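Long-range contacts in aspartate aminotransferase (Giardia lamblia, PDB 3MEB), which probably catalyses, with pyridoxal 5'-phosphate as cofactor, the reversible amino-group transfer from L-aspartate to 2-oxoglutarate, giving oxaloacetate and L-glutamate: residues A355-M360 with S421-T426; K50-G55 with C430-E435; R361-A366 with L425-C430; A35-T40 with L54-Y59; L69-E74 with Y347-E352. All coordinates share one frame; numbering follows the deposited sequence.

Contact 1: A355-M360 with S421-T426. With EDO (1,2-ethanediol), chain F.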
# COMPACT_ATOMS: atom_id res chain seq x y z
N ALA A 355 12.13 -24.42 -14.43
CA ALA A 355 12.69 -25.26 -15.46
C ALA A 355 13.15 -24.39 -16.64
O ALA A 355 14.24 -24.61 -17.19
CB ALA A 355 11.70 -26.36 -15.90
N ARG A 356 12.35 -23.39 -17.01
CA ARG A 356 12.76 -22.54 -18.14
C ARG A 356 14.02 -21.74 -17.82
O ARG A 356 14.91 -21.55 -18.68
CB ARG A 356 11.63 -21.63 -18.62
CG ARG A 356 11.80 -21.26 -20.09
CD ARG A 356 10.78 -20.24 -20.59
NE ARG A 356 11.10 -18.87 -20.17
CZ ARG A 356 12.11 -18.13 -20.63
NH1 ARG A 356 12.30 -16.92 -20.13
NH2 ARG A 356 12.97 -18.62 -21.53
N ILE A 357 14.11 -21.29 -16.59
CA ILE A 357 15.25 -20.54 -16.13
C ILE A 357 16.50 -21.41 -16.22
O ILE A 357 17.52 -20.95 -16.72
CB ILE A 357 15.04 -20.02 -14.70
CG1 ILE A 357 13.97 -18.91 -14.70
CG2 ILE A 357 16.36 -19.48 -14.12
CD1 ILE A 357 13.53 -18.50 -13.28
N HIS A 358 16.42 -22.65 -15.74
CA HIS A 358 17.55 -23.55 -15.87
C HIS A 358 17.95 -23.76 -17.33
O HIS A 358 19.12 -23.68 -17.65
CB HIS A 358 17.29 -24.86 -15.11
CG HIS A 358 17.50 -24.73 -13.64
ND1 HIS A 358 18.75 -24.47 -13.11
CD2 HIS A 358 16.64 -24.77 -12.60
CE1 HIS A 358 18.64 -24.37 -11.80
NE2 HIS A 358 17.38 -24.55 -11.47
N ARG A 359 17.01 -24.02 -18.21
CA ARG A 359 17.35 -24.19 -19.63
C ARG A 359 18.04 -22.96 -20.24
O ARG A 359 18.95 -23.11 -21.05
CB ARG A 359 16.08 -24.53 -20.44
CG ARG A 359 15.58 -25.93 -20.17
CD ARG A 359 14.56 -26.41 -21.22
NE ARG A 359 13.37 -25.54 -21.26
CZ ARG A 359 12.31 -25.67 -20.46
NH1 ARG A 359 12.25 -26.65 -19.55
NH2 ARG A 359 11.28 -24.84 -20.58
N MET A 360 17.65 -21.76 -19.80
CA MET A 360 18.30 -20.53 -20.23
C MET A 360 19.70 -20.37 -19.61
O MET A 360 20.59 -19.88 -20.25
CB MET A 360 17.44 -19.31 -19.90
CG MET A 360 16.14 -19.19 -20.71
SD MET A 360 16.32 -19.20 -22.51
CE MET A 360 16.30 -20.97 -22.85
N SER A 421 18.90 -10.87 -15.00
CA SER A 421 17.69 -11.63 -14.84
C SER A 421 17.59 -12.61 -15.98
O SER A 421 17.33 -12.25 -17.09
CB SER A 421 16.46 -10.76 -14.83
OG SER A 421 15.32 -11.60 -14.77
N MET A 422 17.75 -13.88 -15.64
CA MET A 422 17.78 -14.96 -16.60
C MET A 422 16.44 -15.14 -17.28
O MET A 422 16.39 -15.68 -18.38
CB MET A 422 18.19 -16.24 -15.85
CG MET A 422 19.56 -16.14 -15.16
SD MET A 422 20.84 -15.45 -16.19
CE MET A 422 21.53 -16.91 -16.98
N CYS A 423 15.38 -14.68 -16.61
CA CYS A 423 13.98 -14.70 -17.10
C CYS A 423 13.77 -13.95 -18.41
O CYS A 423 12.85 -14.24 -19.18
CB CYS A 423 13.08 -14.01 -16.05
SG CYS A 423 12.90 -14.84 -14.48
N GLY A 424 14.64 -12.97 -18.68
CA GLY A 424 14.61 -12.24 -19.97
C GLY A 424 15.25 -12.94 -21.17
O GLY A 424 15.14 -12.44 -22.30
N LEU A 425 15.89 -14.09 -20.95
CA LEU A 425 16.51 -14.85 -22.03
C LEU A 425 15.50 -15.78 -22.65
O LEU A 425 14.59 -16.25 -21.97
CB LEU A 425 17.66 -15.68 -21.52
CG LEU A 425 18.79 -14.90 -20.86
CD1 LEU A 425 19.65 -15.87 -20.03
CD2 LEU A 425 19.66 -14.19 -21.88
N THR A 426 15.69 -16.03 -23.94
CA THR A 426 14.88 -16.96 -24.70
C THR A 426 15.75 -17.78 -25.62
O THR A 426 16.91 -17.49 -25.82
CB THR A 426 13.80 -16.22 -25.53
OG1 THR A 426 14.40 -15.40 -26.55
CG2 THR A 426 12.94 -15.37 -24.60
C1 EDO F . 12.18 -8.85 -17.43
O1 EDO F . 12.38 -7.89 -16.37
C2 EDO F . 13.23 -9.95 -17.35
O2 EDO F . 13.12 -10.57 -16.08
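Arg-356 stretches from its helix and closes on one carbonyl oxygen with both terminal nitrogens: NH1 is 3.0 Å and NH2 2.9 Å from Leu-425 O. The oxygen lies in the guanidinium plane; NH1 meets it almost in line with its C=O bond (170°), while NH2 comes in tilted from the carbonyl plane. A bend at chi3 (78°) swings the guanidinium round to this position, and NH1 also donates to Arg-60 O. Beside this grip the packing is close, with Met-360 SD 3.4 Å from Thr-426 CA as the thioether slides past the side chain of Leu-425 in the opposite direction. The helix is part of 340-370, the long helix that in fold-type I aminotransferases runs from the large into the small domain, and 421-426 is the turn following small-domain strand 419-421. Ile-357 packs at longer distances, crossing Met-422 at about a right angle with CG2 4.1 Å from Met-422 CB and resting CD1 3.9 Å from Cys-423 SG. His-358, pointing away from the turn, and Arg-359 are exposed to solvent. Ser-421 is buried, and its OG lies 2.8 Å from O2 of an ethanediol, probably from the crystallisation liquor.

Contact 2: K50-G55 with C430-E435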
# COMPACT_ATOMS: atom_id res chain seq x y z
N LYS A 50 16.05 -5.86 -31.57
CA LYS A 50 16.83 -6.92 -30.89
C LYS A 50 17.09 -6.67 -29.38
O LYS A 50 17.87 -7.40 -28.73
CB LYS A 50 18.17 -7.11 -31.61
CG LYS A 50 18.05 -7.68 -33.03
CD LYS A 50 19.43 -8.00 -33.59
CE LYS A 50 19.37 -8.60 -35.00
NZ LYS A 50 20.57 -8.29 -35.84
N LYS A 51 16.41 -5.67 -28.83
CA LYS A 51 16.54 -5.33 -27.41
C LYS A 51 16.22 -6.49 -26.47
O LYS A 51 15.33 -7.29 -26.74
CB LYS A 51 15.63 -4.13 -27.05
CG LYS A 51 14.15 -4.35 -27.24
CD LYS A 51 13.46 -3.03 -27.02
CE LYS A 51 11.96 -3.13 -26.85
NZ LYS A 51 11.41 -1.80 -26.53
N VAL A 52 16.92 -6.56 -25.35
CA VAL A 52 16.76 -7.69 -24.39
C VAL A 52 16.67 -7.09 -23.00
O VAL A 52 17.58 -6.35 -22.59
CB VAL A 52 17.94 -8.69 -24.42
CG1 VAL A 52 17.66 -9.87 -23.47
CG2 VAL A 52 18.25 -9.21 -25.89
N ASN A 53 15.60 -7.41 -22.26
CA ASN A 53 15.44 -6.89 -20.89
C ASN A 53 15.93 -7.89 -19.87
O ASN A 53 15.29 -8.89 -19.64
CB ASN A 53 13.97 -6.57 -20.60
CG ASN A 53 13.77 -5.88 -19.24
OD1 ASN A 53 14.73 -5.62 -18.50
ND2 ASN A 53 12.49 -5.55 -18.92
N LEU A 54 17.08 -7.63 -19.23
CA LEU A 54 17.63 -8.61 -18.26
C LEU A 54 17.79 -7.91 -16.91
O LEU A 54 18.75 -8.14 -16.19
CB LEU A 54 19.00 -9.14 -18.75
CG LEU A 54 19.01 -9.77 -20.14
CD1 LEU A 54 20.46 -10.13 -20.58
CD2 LEU A 54 18.12 -11.02 -20.10
N GLY A 55 16.83 -7.05 -16.60
CA GLY A 55 16.90 -6.12 -15.47
C GLY A 55 16.12 -6.61 -14.28
O GLY A 55 16.60 -7.47 -13.53
N CYS A 430 19.42 -15.81 -26.70
CA CYS A 430 20.61 -16.13 -25.90
C CYS A 430 21.90 -15.91 -26.68
O CYS A 430 22.88 -15.35 -26.17
CB CYS A 430 20.63 -17.60 -25.43
SG CYS A 430 19.81 -18.00 -23.86
N ASP A 431 21.92 -16.36 -27.92
CA ASP A 431 23.16 -16.26 -28.68
C ASP A 431 23.49 -14.81 -28.96
O ASP A 431 24.64 -14.44 -29.03
CB ASP A 431 23.10 -17.05 -29.97
CG ASP A 431 24.47 -17.38 -30.48
OD1 ASP A 431 25.23 -18.04 -29.74
OD2 ASP A 431 24.81 -16.92 -31.58
N TYR A 432 22.45 -13.99 -29.13
CA TYR A 432 22.65 -12.57 -29.26
C TYR A 432 23.30 -11.99 -28.00
O TYR A 432 24.28 -11.24 -28.08
CB TYR A 432 21.31 -11.90 -29.54
CG TYR A 432 21.37 -10.41 -29.67
CD1 TYR A 432 21.76 -9.81 -30.87
CD2 TYR A 432 21.01 -9.59 -28.59
CE1 TYR A 432 21.82 -8.42 -30.98
CE2 TYR A 432 21.05 -8.19 -28.71
CZ TYR A 432 21.45 -7.62 -29.90
OH TYR A 432 21.49 -6.26 -30.00
N VAL A 433 22.77 -12.37 -26.84
CA VAL A 433 23.30 -11.88 -25.55
C VAL A 433 24.74 -12.34 -25.38
O VAL A 433 25.58 -11.58 -24.97
CB VAL A 433 22.42 -12.34 -24.35
CG1 VAL A 433 23.06 -11.95 -23.01
CG2 VAL A 433 21.07 -11.76 -24.47
N ALA A 434 25.04 -13.57 -25.75
CA ALA A 434 26.42 -14.06 -25.67
C ALA A 434 27.40 -13.33 -26.64
O ALA A 434 28.49 -12.91 -26.23
CB ALA A 434 26.44 -15.56 -25.87
N GLU A 435 27.01 -13.17 -27.91
CA GLU A 435 27.78 -12.34 -28.87
C GLU A 435 28.06 -10.94 -28.34
O GLU A 435 29.15 -10.40 -28.52
CB GLU A 435 27.01 -12.20 -30.19
CG GLU A 435 27.77 -11.44 -31.23
CD GLU A 435 27.03 -11.37 -32.55
OE1 GLU A 435 25.84 -11.75 -32.60
OE2 GLU A 435 27.65 -10.93 -33.54
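The Tyr-432 ring lies against Lys-50 and Val-52, both on the same side of its plane, and Val-433 beside it meets the apolar side of the strand. Lys-50 crosses the tyrosine at about a right angle: its CB makes an off-centre CH-pi contact, 4.2 Å from the centroid of the Tyr-432 ring and 29° from the ring normal, and the extended chain carries CD to 3.6 Å from Tyr-432 CE1. The backbone oxygen Lys-50 O comes obliquely to 3.3 Å from Tyr-432 CE2. Val-52 and the tyrosine run past each other in opposite directions, CG2 lying obliquely 3.9 Å from Tyr-432 CD2. Val-433 divides its two methyls: with CG1 anti to its own nitrogen (chi1 175°), that branch reaches tip to tip toward Leu-54, CG1 to CD1 4.0 Å, whereas CG2 sits 4.0 Å from CG1 of Val-52.

One shell further out, the tyrosine is pinned by Trp-409, whose carbonyl oxygen accepts a hydrogen bond from Tyr-432 OH and whose ring meets it edge-to-face. The strand is fixed by backbone bonds from Val-52 and Leu-54 to Tyr-412. It leaves through an Asx turn, in which Asn-53 OD1 accepts from Gly-55 N at 3.2 Å, the donor lying above the amide plane. Leu-425 touches both Leu-54 and Val-433. The axes of strand 52-54 and of residues 430-435 make an angle of 78°: the C-terminal helix lies over the two-stranded parallel sheet 52-54/411-413, in the small domain that class I aminotransferases build from both ends of the chain.

Contact 3: R361-A366 with L425-C430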
# COMPACT_ATOMS: atom_id res chain seq x y z
N ARG A 361 19.89 -20.78 -18.38
CA ARG A 361 21.23 -20.84 -17.81
C ARG A 361 22.16 -21.71 -18.66
O ARG A 361 23.25 -21.28 -19.04
CB ARG A 361 21.17 -21.38 -16.40
CG ARG A 361 20.57 -20.41 -15.38
CD ARG A 361 20.56 -21.02 -13.97
NE ARG A 361 19.94 -20.09 -13.03
CZ ARG A 361 20.46 -18.92 -12.68
NH1 ARG A 361 21.62 -18.49 -13.18
NH2 ARG A 361 19.81 -18.15 -11.83
N SER A 362 21.70 -22.91 -19.01
CA SER A 362 22.49 -23.82 -19.85
C SER A 362 22.72 -23.26 -21.23
O SER A 362 23.86 -23.37 -21.75
CB SER A 362 21.79 -25.18 -19.98
OG SER A 362 21.57 -25.71 -18.68
N LEU A 363 21.69 -22.66 -21.84
CA LEU A 363 21.84 -22.17 -23.20
C LEU A 363 22.80 -20.98 -23.24
O LEU A 363 23.67 -20.94 -24.10
CB LEU A 363 20.51 -21.85 -23.85
CG LEU A 363 20.52 -21.37 -25.32
CD1 LEU A 363 21.19 -22.37 -26.24
CD2 LEU A 363 19.07 -21.11 -25.78
N LEU A 364 22.65 -20.03 -22.31
CA LEU A 364 23.54 -18.87 -22.34
C LEU A 364 24.98 -19.37 -22.09
O LEU A 364 25.87 -18.92 -22.78
CB LEU A 364 23.21 -17.79 -21.33
CG LEU A 364 24.14 -16.56 -21.31
CD1 LEU A 364 24.24 -15.81 -22.70
CD2 LEU A 364 23.66 -15.65 -20.15
N HIS A 365 25.17 -20.27 -21.13
CA HIS A 365 26.51 -20.78 -20.79
C HIS A 365 27.16 -21.49 -21.98
O HIS A 365 28.35 -21.30 -22.27
CB HIS A 365 26.45 -21.71 -19.56
CG HIS A 365 27.76 -22.35 -19.22
ND1 HIS A 365 28.16 -23.54 -19.77
CD2 HIS A 365 28.77 -21.95 -18.40
CE1 HIS A 365 29.37 -23.85 -19.32
NE2 HIS A 365 29.76 -22.91 -18.48
N ALA A 366 26.38 -22.32 -22.67
CA ALA A 366 26.83 -22.99 -23.87
C ALA A 366 27.24 -21.98 -24.94
O ALA A 366 28.23 -22.20 -25.64
CB ALA A 366 25.73 -23.93 -24.42
N LEU A 425 15.89 -14.09 -20.95
CA LEU A 425 16.51 -14.85 -22.03
C LEU A 425 15.50 -15.78 -22.65
O LEU A 425 14.59 -16.25 -21.97
CB LEU A 425 17.66 -15.68 -21.52
CG LEU A 425 18.79 -14.90 -20.86
CD1 LEU A 425 19.65 -15.87 -20.03
CD2 LEU A 425 19.66 -14.19 -21.88
N THR A 426 15.69 -16.03 -23.94
CA THR A 426 14.88 -16.96 -24.70
C THR A 426 15.75 -17.78 -25.62
O THR A 426 16.91 -17.49 -25.82
CB THR A 426 13.80 -16.22 -25.53
OG1 THR A 426 14.40 -15.40 -26.55
CG2 THR A 426 12.94 -15.37 -24.60
N GLU A 427 15.18 -18.81 -26.21
CA GLU A 427 15.90 -19.55 -27.23
C GLU A 427 16.36 -18.64 -28.38
O GLU A 427 17.42 -18.86 -28.96
CB GLU A 427 15.05 -20.71 -27.76
CG GLU A 427 14.62 -21.65 -26.64
CD GLU A 427 14.88 -23.11 -26.97
OE1 GLU A 427 14.27 -23.62 -27.96
OE2 GLU A 427 15.68 -23.72 -26.21
N SER A 428 15.56 -17.63 -28.70
CA SER A 428 15.84 -16.74 -29.82
C SER A 428 16.93 -15.72 -29.55
O SER A 428 17.65 -15.33 -30.48
CB SER A 428 14.60 -15.99 -30.19
OG SER A 428 13.65 -16.91 -30.70
N ASN A 429 17.04 -15.29 -28.29
CA ASN A 429 17.97 -14.21 -27.94
C ASN A 429 19.23 -14.56 -27.16
O ASN A 429 20.04 -13.66 -26.97
CB ASN A 429 17.22 -13.04 -27.23
CG ASN A 429 16.90 -13.31 -25.75
OD1 ASN A 429 17.52 -14.13 -25.08
ND2 ASN A 429 15.89 -12.60 -25.26
N CYS A 430 19.42 -15.81 -26.70
CA CYS A 430 20.61 -16.13 -25.90
C CYS A 430 21.90 -15.91 -26.68
O CYS A 430 22.88 -15.35 -26.17
CB CYS A 430 20.63 -17.60 -25.43
SG CYS A 430 19.81 -18.00 -23.86
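Helix 361-366 comes close to the irregular segment 425-430 at one place, where the CA atoms of Leu-364 and Cys-430 are 5.4 Å apart. Leu-363 and Leu-364 carry the contact there. Leu-363, whose CG is turned away from its backbone N (chi1 -177°), lays its branch on Cys-430: CD2 is 3.7 Å from Cys-430 SG, and CG is 3.8 Å from Cys-430 CB. The same methyl reaches the backbone as well, with CD2 3.8 Å from Glu-427 CA. The other leucine works deeper. Its CD1 approaches the main chain at 3.8 Å from Cys-430 O, while the side chains of Leu-364 and Leu-425 cross at about a right angle, CD2 of Leu-364 lying 4.0 Å from CD1 of Leu-425. All of this is van der Waals contact.

The polar bonds lie inside 425-430. Thr-426 OG1 accepts from Asn-429 N at 3.2 Å, an ST motif, and more weakly from Ser-428 N. Asn-429 answers with OD1, which takes the hydrogen of Thr-426 N at 2.9 Å from above the amide plane, so the exchange between the two residues is reciprocal. Asn-429 ND2 donates to Gly-424 O, just ahead of the segment. Around this, Leu-364 also packs on Val-433 and Ala-434 of helix 430-443 and on Ile-385 of helix 384-387. Helix 340-370 thus meets the C-terminal helix directly, and strand 52-54 through Leu-425.

Contact 4: A35-T40 with L54-Y59. With EDO (1,2-ethanediol), chain F; SO4 (sulfate ion), chain C.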
# COMPACT_ATOMS: atom_id res chain seq x y z
N ALA A 35 17.40 2.45 -9.86
CA ALA A 35 18.41 1.90 -10.78
C ALA A 35 18.00 0.55 -11.37
O ALA A 35 18.48 0.17 -12.43
CB ALA A 35 19.77 1.77 -10.08
N ILE A 36 17.13 -0.18 -10.67
CA ILE A 36 16.57 -1.41 -11.19
C ILE A 36 15.27 -1.13 -11.94
O ILE A 36 15.17 -1.44 -13.14
CB ILE A 36 16.38 -2.49 -10.07
CG1 ILE A 36 17.74 -2.79 -9.41
CG2 ILE A 36 15.72 -3.75 -10.67
CD1 ILE A 36 17.66 -3.70 -8.15
N LEU A 37 14.27 -0.55 -11.27
CA LEU A 37 12.96 -0.39 -11.94
C LEU A 37 13.04 0.42 -13.25
O LEU A 37 12.31 0.14 -14.24
CB LEU A 37 11.89 0.23 -11.00
CG LEU A 37 11.44 -0.62 -9.80
CD1 LEU A 37 10.40 0.07 -8.91
CD2 LEU A 37 10.91 -1.97 -10.28
N ASN A 38 13.91 1.43 -13.25
CA ASN A 38 14.03 2.30 -14.43
C ASN A 38 14.54 1.54 -15.66
O ASN A 38 14.38 2.01 -16.78
CB ASN A 38 14.92 3.51 -14.07
CG ASN A 38 15.05 4.57 -15.22
OD1 ASN A 38 14.06 5.19 -15.62
ND2 ASN A 38 16.29 4.78 -15.69
N LEU A 39 15.14 0.35 -15.48
CA LEU A 39 15.64 -0.40 -16.62
C LEU A 39 14.51 -0.82 -17.51
O LEU A 39 14.67 -0.90 -18.74
CB LEU A 39 16.45 -1.62 -16.16
CG LEU A 39 17.76 -1.32 -15.44
CD1 LEU A 39 18.29 -2.65 -14.77
CD2 LEU A 39 18.82 -0.73 -16.41
N THR A 40 13.33 -1.08 -16.93
CA THR A 40 12.18 -1.44 -17.77
C THR A 40 11.67 -0.23 -18.56
O THR A 40 11.24 -0.39 -19.70
CB THR A 40 11.10 -2.09 -16.91
OG1 THR A 40 11.68 -3.23 -16.27
CG2 THR A 40 9.87 -2.52 -17.76
N LEU A 54 17.08 -7.63 -19.23
CA LEU A 54 17.63 -8.61 -18.26
C LEU A 54 17.79 -7.91 -16.91
O LEU A 54 18.75 -8.14 -16.19
CB LEU A 54 19.00 -9.14 -18.75
CG LEU A 54 19.01 -9.77 -20.14
CD1 LEU A 54 20.46 -10.13 -20.58
CD2 LEU A 54 18.12 -11.02 -20.10
N GLY A 55 16.83 -7.05 -16.60
CA GLY A 55 16.90 -6.12 -15.47
C GLY A 55 16.12 -6.61 -14.28
O GLY A 55 16.60 -7.47 -13.53
N VAL A 56 14.92 -6.08 -14.11
CA VAL A 56 13.98 -6.47 -13.07
C VAL A 56 13.74 -8.00 -13.09
O VAL A 56 13.60 -8.61 -14.16
CB VAL A 56 12.62 -5.71 -13.25
CG1 VAL A 56 11.56 -6.20 -12.25
CG2 VAL A 56 12.82 -4.19 -13.12
N GLY A 57 13.74 -8.61 -11.92
CA GLY A 57 13.46 -10.02 -11.83
C GLY A 57 11.97 -10.25 -11.97
O GLY A 57 11.24 -10.27 -10.99
N ALA A 58 11.54 -10.46 -13.19
CA ALA A 58 10.15 -10.71 -13.48
C ALA A 58 10.07 -11.82 -14.49
O ALA A 58 10.60 -11.70 -15.58
CB ALA A 58 9.49 -9.44 -14.02
N TYR A 59 9.36 -12.89 -14.15
CA TYR A 59 9.28 -14.02 -15.06
C TYR A 59 8.81 -13.62 -16.47
O TYR A 59 7.97 -12.77 -16.63
CB TYR A 59 8.42 -15.15 -14.48
CG TYR A 59 8.51 -16.36 -15.40
CD1 TYR A 59 9.68 -17.09 -15.48
CD2 TYR A 59 7.47 -16.68 -16.24
CE1 TYR A 59 9.79 -18.16 -16.34
CE2 TYR A 59 7.55 -17.74 -17.11
CZ TYR A 59 8.72 -18.49 -17.16
OH TYR A 59 8.80 -19.52 -18.03
C1 EDO F . 12.18 -8.85 -17.43
O1 EDO F . 12.38 -7.89 -16.37
C2 EDO F . 13.23 -9.95 -17.35
O2 EDO F . 13.12 -10.57 -16.08
S SO4 C . 14.14 -7.10 -8.20
O1 SO4 C . 15.34 -7.26 -7.35
O2 SO4 C . 14.47 -6.83 -9.59
O3 SO4 C . 13.34 -8.30 -8.07
O4 SO4 C . 13.40 -5.99 -7.64
O HOH W 1 14.16 -4.36 -16.19
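Val-56 and the helix-side residues Ile-36 and Thr-40 line the edge of the active site, probably near its entrance, where the N-terminal helix 37-45 leans on the loop after strand 52-54. In the fold of class I aminotransferases this edge of the small domain faces the cofactor pocket, and the side chain of Val-56 is about 7 Å from the bound pyridoxal phosphate. Tyr-90 of the second subunit also packs on Val-56, which places the contact at the dimer interface.

One methyl does most of the touching. Val-56 has CG1 anti to its backbone N (chi1 174°), and this turns CG2 into the helix, where it lies 3.5 Å from Thr-40 OG1 and 3.6 Å from Ile-36 O. The side chains of Ile-36 and Leu-37 both come to it at a slant, Ile-36 with CG2 at 3.8 Å from Val-56 CG2. One residue earlier in the loop, Gly-55 CA receives Leu-39 CD1 of the helix at 3.8 Å.

On the pocket side a sulfate, probably from the crystallisation liquor, takes a nearly straight hydrogen bond (171°) from Gly-57 N to its O2. Arg-419, Trp-155, Asn-213 and Lys-277 hold the same anion, consistent with a place for a substrate carboxylate, as in relatives. An ethanediol lies on the loop as well, its O1 donating to Val-56 O at 2.6 Å. Between helix and loop a single water completes the join: it accepts from Val-56 N at 2.8 Å and is bonded to Thr-40 OG1 at 2.7 Å.

Contact 5: L69-E74 with Y347-E352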
# COMPACT_ATOMS: atom_id res chain seq x y z
N LEU A 69 0.20 -17.07 -14.78
CA LEU A 69 0.15 -18.49 -14.37
C LEU A 69 -1.22 -19.08 -14.67
O LEU A 69 -2.22 -18.45 -14.37
CB LEU A 69 0.45 -18.66 -12.88
CG LEU A 69 1.92 -18.79 -12.48
CD1 LEU A 69 2.68 -17.49 -12.80
CD2 LEU A 69 1.99 -19.17 -10.99
N PRO A 70 -1.28 -20.28 -15.28
CA PRO A 70 -2.60 -20.92 -15.51
C PRO A 70 -3.45 -21.00 -14.22
O PRO A 70 -4.67 -20.78 -14.28
CB PRO A 70 -2.23 -22.29 -16.04
CG PRO A 70 -0.97 -22.08 -16.80
CD PRO A 70 -0.20 -21.03 -15.95
N ALA A 71 -2.81 -21.25 -13.06
CA ALA A 71 -3.56 -21.24 -11.79
C ALA A 71 -4.18 -19.88 -11.50
O ALA A 71 -5.33 -19.81 -11.06
CB ALA A 71 -2.70 -21.70 -10.62
N VAL A 72 -3.42 -18.81 -11.76
CA VAL A 72 -3.93 -17.42 -11.63
C VAL A 72 -5.03 -17.11 -12.66
O VAL A 72 -6.06 -16.48 -12.33
CB VAL A 72 -2.76 -16.41 -11.68
CG1 VAL A 72 -3.26 -14.96 -11.66
CG2 VAL A 72 -1.74 -16.74 -10.49
N LYS A 73 -4.87 -17.58 -13.89
CA LYS A 73 -5.92 -17.40 -14.87
C LYS A 73 -7.23 -18.02 -14.35
O LYS A 73 -8.31 -17.42 -14.46
CB LYS A 73 -5.51 -17.98 -16.24
N GLU A 74 -7.16 -19.22 -13.78
CA GLU A 74 -8.36 -19.90 -13.24
C GLU A 74 -8.98 -19.13 -12.07
O GLU A 74 -10.21 -19.00 -11.97
CB GLU A 74 -8.04 -21.33 -12.78
CG GLU A 74 -7.57 -22.25 -13.92
CD GLU A 74 -8.59 -23.25 -14.36
OE1 GLU A 74 -9.80 -23.08 -14.10
OE2 GLU A 74 -8.15 -24.24 -14.96
N TYR A 347 1.64 -25.36 -8.16
CA TYR A 347 2.97 -25.96 -7.94
C TYR A 347 3.65 -26.38 -9.24
O TYR A 347 4.87 -26.21 -9.37
CB TYR A 347 2.87 -27.19 -7.05
CG TYR A 347 2.54 -27.01 -5.58
CD1 TYR A 347 2.88 -25.84 -4.87
CD2 TYR A 347 1.92 -28.05 -4.87
CE1 TYR A 347 2.59 -25.73 -3.50
CE2 TYR A 347 1.63 -27.92 -3.51
CZ TYR A 347 1.97 -26.78 -2.84
OH TYR A 347 1.68 -26.70 -1.50
N ASP A 348 2.89 -26.99 -10.16
CA ASP A 348 3.37 -27.35 -11.50
C ASP A 348 3.83 -26.10 -12.29
O ASP A 348 4.85 -26.12 -12.98
CB ASP A 348 2.24 -28.03 -12.34
CG ASP A 348 1.79 -29.39 -11.79
OD1 ASP A 348 2.44 -29.96 -10.91
OD2 ASP A 348 0.77 -29.94 -12.27
N ASN A 349 3.06 -25.01 -12.15
CA ASN A 349 3.34 -23.78 -12.86
C ASN A 349 4.68 -23.16 -12.42
O ASN A 349 5.49 -22.74 -13.26
CB ASN A 349 2.24 -22.73 -12.61
CG ASN A 349 0.90 -23.04 -13.28
OD1 ASN A 349 -0.11 -22.43 -12.90
ND2 ASN A 349 0.87 -23.96 -14.25
N VAL A 350 4.91 -23.10 -11.12
CA VAL A 350 6.17 -22.61 -10.55
C VAL A 350 7.37 -23.51 -11.01
O VAL A 350 8.41 -22.98 -11.40
CB VAL A 350 6.06 -22.51 -9.03
CG1 VAL A 350 7.37 -22.01 -8.36
CG2 VAL A 350 4.90 -21.55 -8.64
N LYS A 351 7.21 -24.83 -10.98
CA LYS A 351 8.24 -25.74 -11.52
C LYS A 351 8.56 -25.44 -13.00
O LYS A 351 9.73 -25.43 -13.38
CB LYS A 351 7.83 -27.19 -11.34
CG LYS A 351 7.97 -27.71 -9.90
CD LYS A 351 7.19 -29.02 -9.69
CE LYS A 351 7.33 -29.62 -8.28
NZ LYS A 351 8.71 -29.54 -7.68
N GLU A 352 7.52 -25.19 -13.82
CA GLU A 352 7.72 -24.81 -15.23
C GLU A 352 8.57 -23.54 -15.35
O GLU A 352 9.46 -23.47 -16.19
CB GLU A 352 6.37 -24.64 -15.96
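Hydrogen bonding comes down to Asn-349 and Ala-71: Ala-71 N donates to Asn-349 OD1 at 3.0 Å, with an N-H...O angle of 160° and the donor in the plane of the amide. Ala-71 stands in the first turn of helix 70-81, where a backbone N-H has no carbonyl four residues back within the helix. The asparagine of another helix supplies one.

Van der Waals contact surrounds that bond. Pro-70 and Asn-349 slide past each other in opposite directions, Pro-70 CD lying 3.4 Å from Asn-349 OD1 and Pro-70 CG 3.7 Å from Asn-349 ND2. Ala-71 adds its methyl, CB being 3.5 Å from the same OD1. Leu-69 crosses the asparagine at a slant, with CD2 3.9 Å from Asn-349 CB; beyond it the touch on Val-350 is looser, Leu-69 CD2 to Val-350 CG2 being 4.4 Å. Phe-346 and Met-353 of helix 340-370 also touch Leu-69, and Trp-67 packs on Asn-349.

Leu-69 occupies the N-cap yet has no side-chain acceptor, and Pro-70 has no N-H to offer. The long helix 340-370 therefore provides, through a buried amide, an acceptor at the start of helix 70-81. The bond to OD1 helps fix the amide's rotation, and the positive end of the helix dipole would probably strengthen its hold on that oxygen.

From the N terminus, contact 4 closes the first and shortest loop, bringing helix 37-45 against the loop that follows strand 52-54. Contact 2 starts on that same piece, sharing Leu-54 and Gly-55, and spans nearly the whole chain to reach helix 430-443; contacts 5, 1 and 3 all lie within its span. Contact 5 joins helix 70-81 to helix 340-370 and closes just before contact 1 opens on the same helix. Contacts 1 and 3 cross along the chain, running from consecutive segments of that helix to overlapping parts of 421-430, which share Leu-425 and Thr-426. Contacts 1 to 3 knit the small domain together, and contact 4 adjoins them at the active-site edge.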